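Side-chain contacts in putative uncharacterized protein (Streptococcus pyogenes serotype M1, PDB 3VZH), which probably cuts precursor CRISPR RNA into mature guide RNAs as a Cas5d-type endoribonuclease of the microbial adaptive immune system: residues 38-41 and 42-45; 139-142 and 143-146; 202-205 and 206-210. All coordinates share one frame; numbering follows the deposited sequence.

Contact 1: residues 38-41 and 42-45; sequences TRQA and LNGI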
loop_
_atom_site.group_PDB
_atom_site.type_symbol
_atom_site.label_atom_id
_atom_site.label_comp_id
_atom_site.label_asym_id
_atom_site.label_seq_id
_atom_site.Cartn_x
_atom_site.Cartn_y
_atom_site.Cartn_z
ATOM N N THR A 38 -1.794 3.078 -5.716
ATOM C CA THR A 38 -2.835 2.046 -5.829
ATOM C C THR A 38 -2.718 1.077 -4.599
ATOM O O THR A 38 -1.612 0.973 -3.939
ATOM C CB THR A 38 -2.651 1.221 -7.105
ATOM O OG1 THR A 38 -1.343 0.674 -7.058
ATOM C CG2 THR A 38 -2.850 2.116 -8.364
ATOM N N ARG A 39 -3.805 0.365 -4.275
ATOM C CA ARG A 39 -3.749 -0.644 -3.221
ATOM C C ARG A 39 -2.658 -1.657 -3.521
ATOM O O ARG A 39 -1.854 -2.047 -2.625
ATOM C CB ARG A 39 -5.065 -1.336 -2.974
ATOM C CG ARG A 39 -5.056 -1.885 -1.539
ATOM C CD ARG A 39 -5.826 -3.172 -1.373
ATOM N NE ARG A 39 -6.336 -3.212 -0.024
ATOM C CZ ARG A 39 -7.182 -4.114 0.417
ATOM N NH1 ARG A 39 -7.573 -5.091 -0.397
ATOM N NH2 ARG A 39 -7.624 -4.031 1.665
ATOM N N GLN A 40 -2.634 -2.067 -4.785
ATOM C CA GLN A 40 -1.539 -2.996 -5.255
ATOM C C GLN A 40 -0.108 -2.498 -4.903
ATOM O O GLN A 40 0.706 -3.265 -4.383
ATOM C CB GLN A 40 -1.619 -3.331 -6.730
ATOM C CG GLN A 40 -0.779 -4.572 -7.150
ATOM C CD GLN A 40 -1.450 -5.905 -6.736
ATOM O OE1 GLN A 40 -2.132 -6.575 -7.549
ATOM N NE2 GLN A 40 -1.244 -6.317 -5.463
ATOM N N ALA A 41 0.231 -1.232 -5.160
ATOM C CA ALA A 41 1.566 -0.767 -4.899
ATOM C C ALA A 41 1.768 -0.778 -3.381
ATOM O O ALA A 41 2.895 -1.069 -2.909
ATOM C CB ALA A 41 1.724 0.670 -5.345
ATOM N N LEU A 42 0.734 -0.431 -2.615
ATOM C CA LEU A 42 0.906 -0.457 -1.177
ATOM C C LEU A 42 1.083 -1.868 -0.594
ATOM O O LEU A 42 1.942 -2.040 0.334
ATOM C CB LEU A 42 -0.243 0.235 -0.396
ATOM C CG LEU A 42 -0.450 1.661 -0.879
ATOM C CD1 LEU A 42 -1.560 2.363 -0.081
ATOM C CD2 LEU A 42 0.845 2.426 -0.582
ATOM N N ASN A 43 0.334 -2.829 -1.156
ATOM C CA ASN A 43 0.496 -4.271 -0.855
ATOM C C ASN A 43 1.993 -4.644 -1.099
ATOM O O ASN A 43 2.567 -5.361 -0.300
ATOM C CB ASN A 43 -0.336 -5.147 -1.809
ATOM C CG ASN A 43 -1.828 -5.042 -1.515
ATOM O OD1 ASN A 43 -2.217 -4.564 -0.440
ATOM N ND2 ASN A 43 -2.663 -5.459 -2.457
ATOM N N GLY A 44 2.564 -4.258 -2.268
ATOM C CA GLY A 44 3.971 -4.437 -2.539
ATOM C C GLY A 44 4.914 -3.928 -1.492
ATOM O O GLY A 44 5.885 -4.608 -1.177
ATOM N N ILE A 45 4.671 -2.699 -1.009
ATOM C CA ILE A 45 5.527 -2.088 -0.024
ATOM C C ILE A 45 5.446 -2.807 1.332
ATOM O O ILE A 45 6.525 -3.159 1.923
ATOM C CB ILE A 45 5.106 -0.624 0.113
ATOM C CG1 ILE A 45 5.606 0.180 -1.167
ATOM C CG2 ILE A 45 5.712 -0.017 1.350
ATOM C CD1 ILE A 45 4.899 1.565 -1.299
HETATM O O HOH W 1 -5.883 -6.126 -2.622
#
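Asn43 reaches back along the first turn of helix 39-49 toward Arg39 and Gln40, the residues four and three positions before it. Asn43 CB lies 3.4 Å from the carbonyl O of Gln40. With CG anti to the carbonyl carbon (chi1 -72°), the side chain folds back along the helix, and Asn43 CG comes 3.2 Å from the backbone O of Arg39, the oxygen that already accepts from Asn43 N in a bond of 2.7 Å. At the tip the two amide atoms part company. Asn43 OD1 approaches the aliphatic part of Arg39, 4.0 Å from its CD, whereas Asn43 ND2 sits 3.4 Å from NE2 of Gln40, two donors that cannot bond to each other. The two amide planes stand 70° apart, and Gln40 turns its OE1 to the backbone N of Phe177. A water links the Asn43 and Arg39 tips, accepting from Asn43 ND2 at 3.3 Å and from Arg39 NH1; Arg39 NH2 goes on to the carbonyl of Val59. Buried Leu42 covers the inner face of the turn, packing on Val59, Val62 and Phe203. Before the first residue of the helix, Thr38 OG1 accepts from Ala41 N at 3.1 Å. The whole is an N-capped first turn of an alpha-helix laid on a beta-sheet, in keeping with the RRM-like ferredoxin fold of Cas5 proteins.

Contact 2: residues 139-142 and 143-146; sequences LGTR and ECLG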
loop_
_atom_site.group_PDB
_atom_site.type_symbol
_atom_site.label_atom_id
_atom_site.label_comp_id
_atom_site.label_asym_id
_atom_site.label_seq_id
_atom_site.Cartn_x
_atom_site.Cartn_y
_atom_site.Cartn_z
ATOM N N LEU A 139 8.692 2.575 -4.817
ATOM C CA LEU A 139 7.416 3.312 -4.872
ATOM C C LEU A 139 6.803 3.205 -6.272
ATOM O O LEU A 139 6.951 4.136 -7.127
ATOM C CB LEU A 139 7.636 4.784 -4.496
ATOM C CG LEU A 139 8.272 4.935 -3.145
ATOM C CD1 LEU A 139 8.468 6.377 -2.657
ATOM C CD2 LEU A 139 7.467 4.138 -2.080
ATOM N N GLY A 140 6.224 2.026 -6.543
ATOM C CA GLY A 140 5.448 1.782 -7.728
ATOM C C GLY A 140 6.337 1.226 -8.823
ATOM O O GLY A 140 5.881 0.468 -9.666
ATOM N N THR A 141 7.598 1.617 -8.836
ATOM C CA THR A 141 8.568 1.106 -9.805
ATOM C C THR A 141 10.013 1.016 -9.295
ATOM O O THR A 141 10.372 1.752 -8.380
ATOM C CB THR A 141 8.532 2.018 -11.043
ATOM O OG1 THR A 141 9.216 1.382 -12.103
ATOM C CG2 THR A 141 9.206 3.323 -10.730
ATOM N N ARG A 142 10.866 0.162 -9.904
ATOM C CA ARG A 142 12.237 -0.083 -9.378
ATOM C C ARG A 142 13.202 1.096 -9.307
ATOM O O ARG A 142 14.142 1.081 -8.504
ATOM C CB ARG A 142 12.926 -1.316 -10.007
ATOM C CG ARG A 142 13.156 -2.512 -9.067
ATOM C CD ARG A 142 13.343 -3.842 -9.808
ATOM N NE ARG A 142 14.170 -4.853 -9.102
ATOM C CZ ARG A 142 13.738 -5.643 -8.100
ATOM N NH1 ARG A 142 12.495 -5.570 -7.658
ATOM N NH2 ARG A 142 14.556 -6.516 -7.531
ATOM N N GLU A 143 12.993 2.138 -10.106
ATOM C CA GLU A 143 13.930 3.270 -10.033
ATOM C C GLU A 143 13.569 4.252 -8.930
ATOM O O GLU A 143 14.265 5.239 -8.743
ATOM C CB GLU A 143 14.059 4.002 -11.384
ATOM C CG GLU A 143 12.852 4.850 -11.809
ATOM C CD GLU A 143 11.787 4.056 -12.559
ATOM O OE1 GLU A 143 11.785 2.795 -12.506
ATOM O OE2 GLU A 143 10.916 4.691 -13.191
ATOM N N CYS A 144 12.521 3.942 -8.161
ATOM C CA CYS A 144 11.996 4.880 -7.233
ATOM C C CYS A 144 12.171 4.267 -5.861
ATOM O O CYS A 144 11.286 3.586 -5.390
ATOM C CB CYS A 144 10.485 5.136 -7.543
ATOM S SG CYS A 144 10.184 6.008 -9.144
ATOM N N LEU A 145 13.302 4.538 -5.204
ATOM C CA LEU A 145 13.586 3.965 -3.886
ATOM C C LEU A 145 12.744 4.665 -2.851
ATOM O O LEU A 145 12.658 5.881 -2.889
ATOM C CB LEU A 145 15.055 4.216 -3.489
ATOM C CG LEU A 145 16.186 3.517 -4.259
ATOM C CD1 LEU A 145 15.816 2.042 -4.437
ATOM C CD2 LEU A 145 16.548 4.206 -5.592
ATOM N N GLY A 146 12.128 3.894 -1.952
ATOM C CA GLY A 146 11.362 4.457 -0.837
ATOM C C GLY A 146 12.110 4.199 0.453
ATOM O O GLY A 146 13.001 3.343 0.538
#
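Thr141 and Cys144 close a type I beta turn, with Arg142 and Glu143 at its corners, in the loop between helix 118-130 and strand 147-150. Cys144 N donates to Thr141 O over 3.1 Å, meeting it from above the carbonyl plane, 40° out of it. A second backbone bond, from Leu139 N to Cys144 O, joins the chain on the far side of Gly140, which carries a positive phi. Within this frame the side chains gather around Thr141. Thr141 OG1, anti to the backbone N (chi1 -167°), donates to Glu143 OE1 at 3.0 Å, arriving from above the carboxylate plane. The CG2 methyl lies against the same carboxylate. Glu143 curls back because CG lies between its backbone N and carbonyl carbon and the chain bends again at chi2; the second oxygen, OE2, is held by Tyr91 OH. Leu139 meanwhile lays CB against Cys144 CB, and its CG rests on Gly146 CA, where a glycine leaves room for the leucine branch. Further out, Leu139 is tied by backbone bonds to Leu19 and packs on Ala18, while Cys144 touches Arg17, so the turn is held against strand 17-18 and the residues after it. The sulfur of Cys144 lies only 3.3 Å from Thr141 CG2, a tight contact.

Contact 3: residues 202-205 and 206-210; sequences TFKA and QSECD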
loop_
_atom_site.group_PDB
_atom_site.type_symbol
_atom_site.label_atom_id
_atom_site.label_comp_id
_atom_site.label_asym_id
_atom_site.label_seq_id
_atom_site.Cartn_x
_atom_site.Cartn_y
_atom_site.Cartn_z
ATOM N N THR A 202 -9.433 5.185 2.238
ATOM C CA THR A 202 -9.803 3.970 3.036
ATOM C C THR A 202 -10.197 2.925 2.033
ATOM O O THR A 202 -11.220 3.087 1.275
ATOM C CB THR A 202 -10.944 4.235 4.036
ATOM O OG1 THR A 202 -10.589 5.341 4.821
ATOM C CG2 THR A 202 -11.212 3.050 5.036
ATOM N N PHE A 203 -9.428 1.877 1.976
ATOM C CA PHE A 203 -9.643 0.955 0.899
ATOM C C PHE A 203 -10.854 0.037 1.010
ATOM O O PHE A 203 -11.182 -0.424 2.089
ATOM C CB PHE A 203 -8.380 0.121 0.659
ATOM C CG PHE A 203 -7.254 0.966 0.155
ATOM C CD1 PHE A 203 -7.208 1.386 -1.177
ATOM C CD2 PHE A 203 -6.263 1.386 1.055
ATOM C CE1 PHE A 203 -6.195 2.208 -1.622
ATOM C CE2 PHE A 203 -5.221 2.204 0.613
ATOM C CZ PHE A 203 -5.184 2.605 -0.740
ATOM N N LYS A 204 -11.430 -0.274 -0.165
ATOM C CA LYS A 204 -12.449 -1.311 -0.288
ATOM C C LYS A 204 -11.732 -2.658 -0.437
ATOM O O LYS A 204 -10.566 -2.747 -0.879
ATOM C CB LYS A 204 -13.343 -1.041 -1.538
ATOM C CG LYS A 204 -14.285 0.150 -1.361
ATOM C CD LYS A 204 -15.357 0.261 -2.445
ATOM C CE LYS A 204 -16.396 1.213 -1.876
ATOM N NZ LYS A 204 -16.953 2.142 -2.863
ATOM N N ALA A 205 -12.414 -3.733 -0.079
ATOM C CA ALA A 205 -11.884 -5.040 -0.350
ATOM C C ALA A 205 -12.046 -5.309 -1.857
ATOM O O ALA A 205 -12.879 -4.664 -2.552
ATOM C CB ALA A 205 -12.586 -6.124 0.456
ATOM N N GLN A 206 -11.234 -6.206 -2.393
ATOM C CA GLN A 206 -11.316 -6.454 -3.811
ATOM C C GLN A 206 -12.758 -6.687 -4.227
ATOM O O GLN A 206 -13.209 -6.207 -5.270
ATOM C CB GLN A 206 -10.514 -7.722 -4.180
ATOM C CG GLN A 206 -9.035 -7.531 -4.420
ATOM C CD GLN A 206 -8.401 -8.785 -5.077
ATOM O OE1 GLN A 206 -8.956 -9.893 -5.045
ATOM N NE2 GLN A 206 -7.244 -8.600 -5.665
ATOM N N SER A 207 -13.467 -7.530 -3.472
ATOM C CA SER A 207 -14.766 -8.032 -3.960
ATOM C C SER A 207 -15.812 -6.907 -3.897
ATOM O O SER A 207 -16.908 -7.028 -4.455
ATOM C CB SER A 207 -15.197 -9.297 -3.173
ATOM O OG SER A 207 -15.429 -8.906 -1.843
ATOM N N GLU A 208 -15.480 -5.791 -3.221
ATOM C CA GLU A 208 -16.390 -4.658 -3.129
ATOM C C GLU A 208 -16.129 -3.583 -4.242
ATOM O O GLU A 208 -16.740 -2.476 -4.220
ATOM C CB GLU A 208 -16.176 -3.961 -1.785
ATOM C CG GLU A 208 -16.722 -4.770 -0.612
ATOM C CD GLU A 208 -16.058 -4.406 0.694
ATOM O OE1 GLU A 208 -15.306 -3.387 0.784
ATOM O OE2 GLU A 208 -16.248 -5.208 1.639
ATOM N N CYS A 209 -15.196 -3.884 -5.145
ATOM C CA CYS A 209 -14.820 -2.902 -6.184
ATOM C C CYS A 209 -15.952 -2.699 -7.227
ATOM O O CYS A 209 -16.765 -3.603 -7.462
ATOM C CB CYS A 209 -13.540 -3.326 -6.910
ATOM S SG CYS A 209 -12.022 -3.001 -5.907
ATOM N N ASP A 210 -15.920 -1.533 -7.883
ATOM C CA ASP A 210 -16.913 -1.141 -8.850
ATOM C C ASP A 210 -16.861 -1.990 -10.098
ATOM O O ASP A 210 -17.875 -2.170 -10.729
ATOM C CB ASP A 210 -16.715 0.333 -9.243
ATOM C CG ASP A 210 -17.102 1.298 -8.101
ATOM O OD1 ASP A 210 -17.822 0.900 -7.180
ATOM O OD2 ASP A 210 -16.641 2.435 -8.121
HETATM O O HOH W 2 -15.467 2.650 -5.168
#
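A short 3-10 turn, residues 206-208, interrupts strand 200-213, and the contact is the set of bonds that closes it. Ala205 is gripped twice by Glu208, three residues on. Ala205 O accepts from Glu208 N at 2.9 Å, and Ala205 N donates to Glu208 OE1 at 3.0 Å, an almost straight bond with an N-H...O angle of 164°. The amide meets that oxygen from well above the carboxylate plane, 63° out of it. Glu208 places its acid there with CG beside its own backbone N (chi1 -72°) and an extended chain beyond, so that Glu208 OE1 lies 3.9 Å from Ala205 CB as well. The turn continues with Cys209 N donating to Gln206 O at 3.1 Å. This break falls in the strand that forms an antiparallel hairpin with 188-197 and also pairs with strand 55-64. Toward strands 173-178 and 188-197, Gln206 NE2 donates to Ser176 OG, and Cys209 packs on His175, Tyr190 and Thr192. Lys204 runs alongside the turn: its CB faces Glu208 CB, and Lys204 CD comes 3.5 Å from Glu208 O. Beyond that the ammonium turns to a water, to which Lys204 NZ donates at 2.8 Å. The water in turn donates to Asp210 OD2, which also accepts from Lys193 N. Direct pairing is absent here, with Lys204 NZ still 4.6 Å from Asp210 OD1.

Along the chain the three contacts come in series, contact 1 first and contact 3 last, yet in space contact 1 lies between the others, about 3 Å from the centre of the chain. Contacts 2 and 3 sit on opposite sides of that centre, their own centres about 25 Å apart. Helix 39-49 touches both: Ile45 CD1 packs on Leu139 CD2 of contact 2 at 3.7 Å, and Leu42 CD1 on Phe203 CZ of contact 3 at the same distance. One helical turn thus joins the loop before strand 147-150 to the strand 200-213 of the large antiparallel sheet, bringing distant parts of the sequence into one core.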